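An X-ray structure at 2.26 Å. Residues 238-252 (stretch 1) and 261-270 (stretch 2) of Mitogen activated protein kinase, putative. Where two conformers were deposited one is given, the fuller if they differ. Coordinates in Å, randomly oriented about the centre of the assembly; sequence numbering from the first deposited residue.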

# COMPACT_ATOMS: atom_id res chain seq x y z
N ILE A 238 0.72 -18.29 7.58
CA ILE A 238 -0.31 -18.28 6.55
C ILE A 238 -0.99 -19.64 6.45
O ILE A 238 -2.22 -19.73 6.45
CB ILE A 238 0.27 -17.88 5.18
CG1 ILE A 238 0.73 -16.42 5.20
CG2 ILE A 238 -0.76 -18.09 4.08
CD1 ILE A 238 1.37 -15.97 3.91
N VAL A 239 -0.18 -20.69 6.36
CA VAL A 239 -0.70 -22.05 6.22
C VAL A 239 -1.46 -22.50 7.46
O VAL A 239 -2.48 -23.19 7.36
CB VAL A 239 0.44 -23.05 5.92
CG1 VAL A 239 -0.07 -24.48 5.93
CG2 VAL A 239 1.09 -22.72 4.58
N ASP A 240 -0.98 -22.10 8.64
CA ASP A 240 -1.65 -22.44 9.90
C ASP A 240 -3.10 -21.96 9.92
O ASP A 240 -3.95 -22.57 10.57
CB ASP A 240 -0.89 -21.84 11.09
CG ASP A 240 0.32 -22.65 11.48
OD1 ASP A 240 0.41 -23.83 11.08
OD2 ASP A 240 1.20 -22.11 12.19
N VAL A 241 -3.37 -20.87 9.21
CA VAL A 241 -4.71 -20.31 9.18
C VAL A 241 -5.54 -20.84 8.01
O VAL A 241 -6.56 -21.48 8.21
CB VAL A 241 -4.67 -18.77 9.10
CG1 VAL A 241 -6.08 -18.20 9.03
CG2 VAL A 241 -3.92 -18.20 10.30
N ILE A 242 -5.09 -20.58 6.78
CA ILE A 242 -5.89 -20.94 5.61
C ILE A 242 -5.87 -22.44 5.32
O ILE A 242 -6.72 -22.94 4.58
CB ILE A 242 -5.42 -20.18 4.35
CG1 ILE A 242 -4.03 -20.66 3.91
CG2 ILE A 242 -5.43 -18.68 4.60
CD1 ILE A 242 -3.63 -20.17 2.54
N GLY A 243 -4.90 -23.15 5.88
CA GLY A 243 -4.84 -24.60 5.73
C GLY A 243 -3.92 -25.08 4.63
O GLY A 243 -3.60 -24.34 3.70
N THR A 244 -3.49 -26.33 4.74
CA THR A 244 -2.59 -26.94 3.76
C THR A 244 -3.25 -27.03 2.38
O THR A 244 -4.29 -27.66 2.23
CB THR A 244 -2.16 -28.35 4.20
OG1 THR A 244 -1.54 -28.28 5.49
CG2 THR A 244 -1.17 -28.94 3.20
N PRO A 245 -2.63 -26.39 1.37
CA PRO A 245 -3.13 -26.41 -0.00
C PRO A 245 -2.95 -27.77 -0.67
O PRO A 245 -2.13 -28.57 -0.21
CB PRO A 245 -2.27 -25.34 -0.71
CG PRO A 245 -1.59 -24.58 0.39
CD PRO A 245 -1.43 -25.55 1.51
N SER A 246 -3.69 -28.02 -1.74
CA SER A 246 -3.58 -29.27 -2.48
C SER A 246 -2.20 -29.38 -3.13
O SER A 246 -1.51 -28.38 -3.30
CB SER A 246 -4.67 -29.36 -3.55
OG SER A 246 -4.53 -28.33 -4.51
N GLU A 247 -1.82 -30.60 -3.48
CA GLU A 247 -0.52 -30.86 -4.09
C GLU A 247 -0.35 -30.09 -5.39
O GLU A 247 0.73 -29.58 -5.69
CB GLU A 247 -0.34 -32.36 -4.34
CG GLU A 247 1.05 -32.77 -4.82
CD GLU A 247 2.01 -33.06 -3.68
OE1 GLU A 247 1.81 -32.50 -2.58
OE2 GLU A 247 2.96 -33.84 -3.88
N GLU A 248 -1.44 -29.99 -6.15
CA GLU A 248 -1.42 -29.29 -7.44
C GLU A 248 -1.28 -27.78 -7.25
O GLU A 248 -0.73 -27.09 -8.12
CB GLU A 248 -2.69 -29.60 -8.23
N ASP A 249 -1.77 -27.27 -6.13
CA ASP A 249 -1.66 -25.84 -5.83
C ASP A 249 -0.26 -25.50 -5.33
O ASP A 249 0.29 -24.46 -5.67
CB ASP A 249 -2.72 -25.42 -4.81
CG ASP A 249 -4.09 -25.27 -5.43
OD1 ASP A 249 -4.17 -24.83 -6.59
OD2 ASP A 249 -5.09 -25.59 -4.75
N ILE A 250 0.30 -26.39 -4.51
CA ILE A 250 1.66 -26.22 -4.00
C ILE A 250 2.65 -26.19 -5.16
O ILE A 250 3.56 -25.37 -5.19
CB ILE A 250 2.04 -27.34 -3.02
CG1 ILE A 250 1.12 -27.31 -1.80
CG2 ILE A 250 3.49 -27.20 -2.58
CD1 ILE A 250 1.40 -28.40 -0.79
N ASN A 251 2.45 -27.09 -6.13
CA ASN A 251 3.31 -27.15 -7.30
C ASN A 251 3.13 -25.96 -8.24
O ASN A 251 3.92 -25.76 -9.16
CB ASN A 251 3.06 -28.45 -8.07
CG ASN A 251 3.51 -29.68 -7.31
OD1 ASN A 251 4.45 -29.62 -6.52
ND2 ASN A 251 2.83 -30.79 -7.55
N SER A 252 2.09 -25.17 -8.00
CA SER A 252 1.76 -24.05 -8.88
C SER A 252 2.41 -22.74 -8.42
O SER A 252 2.50 -21.78 -9.18
CB SER A 252 0.25 -23.87 -8.97
OG SER A 252 -0.09 -22.81 -9.84
N TYR A 261 9.53 -27.66 1.33
CA TYR A 261 9.30 -27.41 2.75
C TYR A 261 7.82 -27.52 3.09
O TYR A 261 7.45 -28.04 4.14
CB TYR A 261 9.83 -26.04 3.15
CG TYR A 261 9.46 -25.63 4.55
CD1 TYR A 261 10.16 -26.11 5.65
CD2 TYR A 261 8.40 -24.75 4.79
CE1 TYR A 261 9.82 -25.74 6.94
CE2 TYR A 261 8.06 -24.37 6.07
CZ TYR A 261 8.77 -24.87 7.14
OH TYR A 261 8.42 -24.49 8.42
N LEU A 262 6.97 -27.02 2.20
CA LEU A 262 5.53 -26.99 2.43
C LEU A 262 4.94 -28.40 2.42
O LEU A 262 3.94 -28.66 3.10
CB LEU A 262 4.85 -26.12 1.37
CG LEU A 262 3.35 -25.87 1.53
CD1 LEU A 262 3.03 -25.40 2.95
CD2 LEU A 262 2.87 -24.85 0.51
N LYS A 263 5.56 -29.30 1.67
CA LYS A 263 5.07 -30.67 1.57
C LYS A 263 5.45 -31.51 2.78
O LYS A 263 4.68 -32.37 3.21
CB LYS A 263 5.60 -31.33 0.29
CG LYS A 263 4.99 -30.77 -0.99
CD LYS A 263 5.70 -31.30 -2.22
CE LYS A 263 5.12 -30.69 -3.49
NZ LYS A 263 5.91 -31.07 -4.70
N LYS A 264 6.63 -31.25 3.34
CA LYS A 264 7.10 -31.97 4.52
C LYS A 264 6.38 -31.49 5.78
O LYS A 264 6.47 -32.12 6.84
CB LYS A 264 8.61 -31.81 4.69
CG LYS A 264 9.45 -32.69 3.78
CD LYS A 264 10.93 -32.59 4.13
CE LYS A 264 11.21 -33.14 5.53
NZ LYS A 264 10.99 -34.61 5.61
N LYS A 265 5.68 -30.36 5.67
CA LYS A 265 4.99 -29.77 6.80
C LYS A 265 3.74 -30.58 7.14
O LYS A 265 3.11 -31.16 6.25
CB LYS A 265 4.62 -28.32 6.51
CG LYS A 265 4.11 -27.54 7.71
N SER A 266 3.40 -30.63 8.42
CA SER A 266 2.22 -31.37 8.88
C SER A 266 0.94 -30.77 8.29
O SER A 266 0.88 -29.57 8.02
CB SER A 266 2.14 -31.38 10.40
OG SER A 266 3.30 -31.97 10.97
N HIS A 267 -0.07 -31.61 8.10
CA HIS A 267 -1.32 -31.16 7.49
C HIS A 267 -2.10 -30.22 8.40
O HIS A 267 -2.39 -30.54 9.55
CB HIS A 267 -2.20 -32.36 7.13
CG HIS A 267 -3.52 -31.98 6.55
ND1 HIS A 267 -3.69 -31.62 5.23
CD2 HIS A 267 -4.75 -31.89 7.12
CE1 HIS A 267 -4.96 -31.33 5.01
NE2 HIS A 267 -5.62 -31.49 6.14
N ARG A 268 -2.43 -29.05 7.87
CA ARG A 268 -3.29 -28.10 8.56
C ARG A 268 -4.60 -27.98 7.80
O ARG A 268 -4.61 -27.67 6.61
CB ARG A 268 -2.61 -26.73 8.67
CG ARG A 268 -1.26 -26.74 9.37
CD ARG A 268 -1.42 -26.79 10.88
NE ARG A 268 -0.14 -26.66 11.57
N PRO A 269 -5.73 -28.22 8.49
CA PRO A 269 -7.03 -28.09 7.84
C PRO A 269 -7.42 -26.63 7.65
O PRO A 269 -6.90 -25.77 8.36
CB PRO A 269 -7.98 -28.79 8.81
CG PRO A 269 -7.34 -28.59 10.14
CD PRO A 269 -5.85 -28.64 9.90
N GLN A 270 -8.31 -26.35 6.71
CA GLN A 270 -8.84 -25.01 6.53
C GLN A 270 -9.57 -24.57 7.79
O GLN A 270 -10.59 -25.15 8.15
CB GLN A 270 -9.77 -24.94 5.31
O HOH W 1 -4.97 -25.14 10.44

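Where a helix runs into an irregular segment, packing against a neighbouring stretch often combines an apolar part made by side chains with a polar part shared by side chains and backbone. Residues 261-270 of this putative mitogen activated protein kinase, set against residues 238-252, are a compact example.

Tyr261, on the helix that opens the stretch, takes no part. Leu262 follows with its CA-to-CB bond directed toward the other stretch, and its two methyl groups reach different partners: CD1 lies 3.7 Å from CG2 of Val239, in one helix, while CD2 lies 3.8 Å from CG1 of Ile250, in the next. A single buried leucine thus packs against both helices of the opposing stretch. Lys263 starts out sideways, but its chain, extended from chi2 to chi4, carries the ammonium group to Asn251, where NZ donates a hydrogen bond to OD1 of that residue at 2.7 Å, and CE passes 4.0 Å from CG2 of Ile250. The carboxylate of Glu247 is also near, but with OE2 4.1 Å from Lys263 NZ the opposite charges stop short of a salt bridge.

Lys264 is out of reach, and Lys265 and Ser266 add little as the chain leaves the helix. At His267 the side chain approaches again, ND1 coming within 3.8 Å of CB of Thr244, with the imidazole oblique to it.

The polar centre of the contact is Arg268. Its backbone N donates to Thr244 OG1 at 2.7 Å, and its O accepts from Thr244 N at 2.6 Å; both bonds are nearly straight, at 175° and 166°. One threonine therefore satisfies both backbone polar groups of one residue, using its amide for the carbonyl and its hydroxyl oxygen for the amide. The Arg268 side chain, modelled as far as NE, turns to the first helix and forms a salt bridge from NE to Asp240 OD1 at 2.9 Å.

The CA-to-CB bond of Pro269 points away, yet its carbonyl O is tied to the same helix through a water, which donates to Pro269 O at 2.9 Å and to Asp240 O at 2.8 Å. At Gln270 the backbones come close: its CA is 4.1 Å from CA of Gly243 and makes a CA-H...O contact of 3.5 Å with Ile242 O. Glycine suits this point twice over. Gly243 leaves the helix with positive phi, at angles that would jam a CB against the preceding carbonyl, and an ideal CB would also stand 2.7 Å from Gln270 N, a clash.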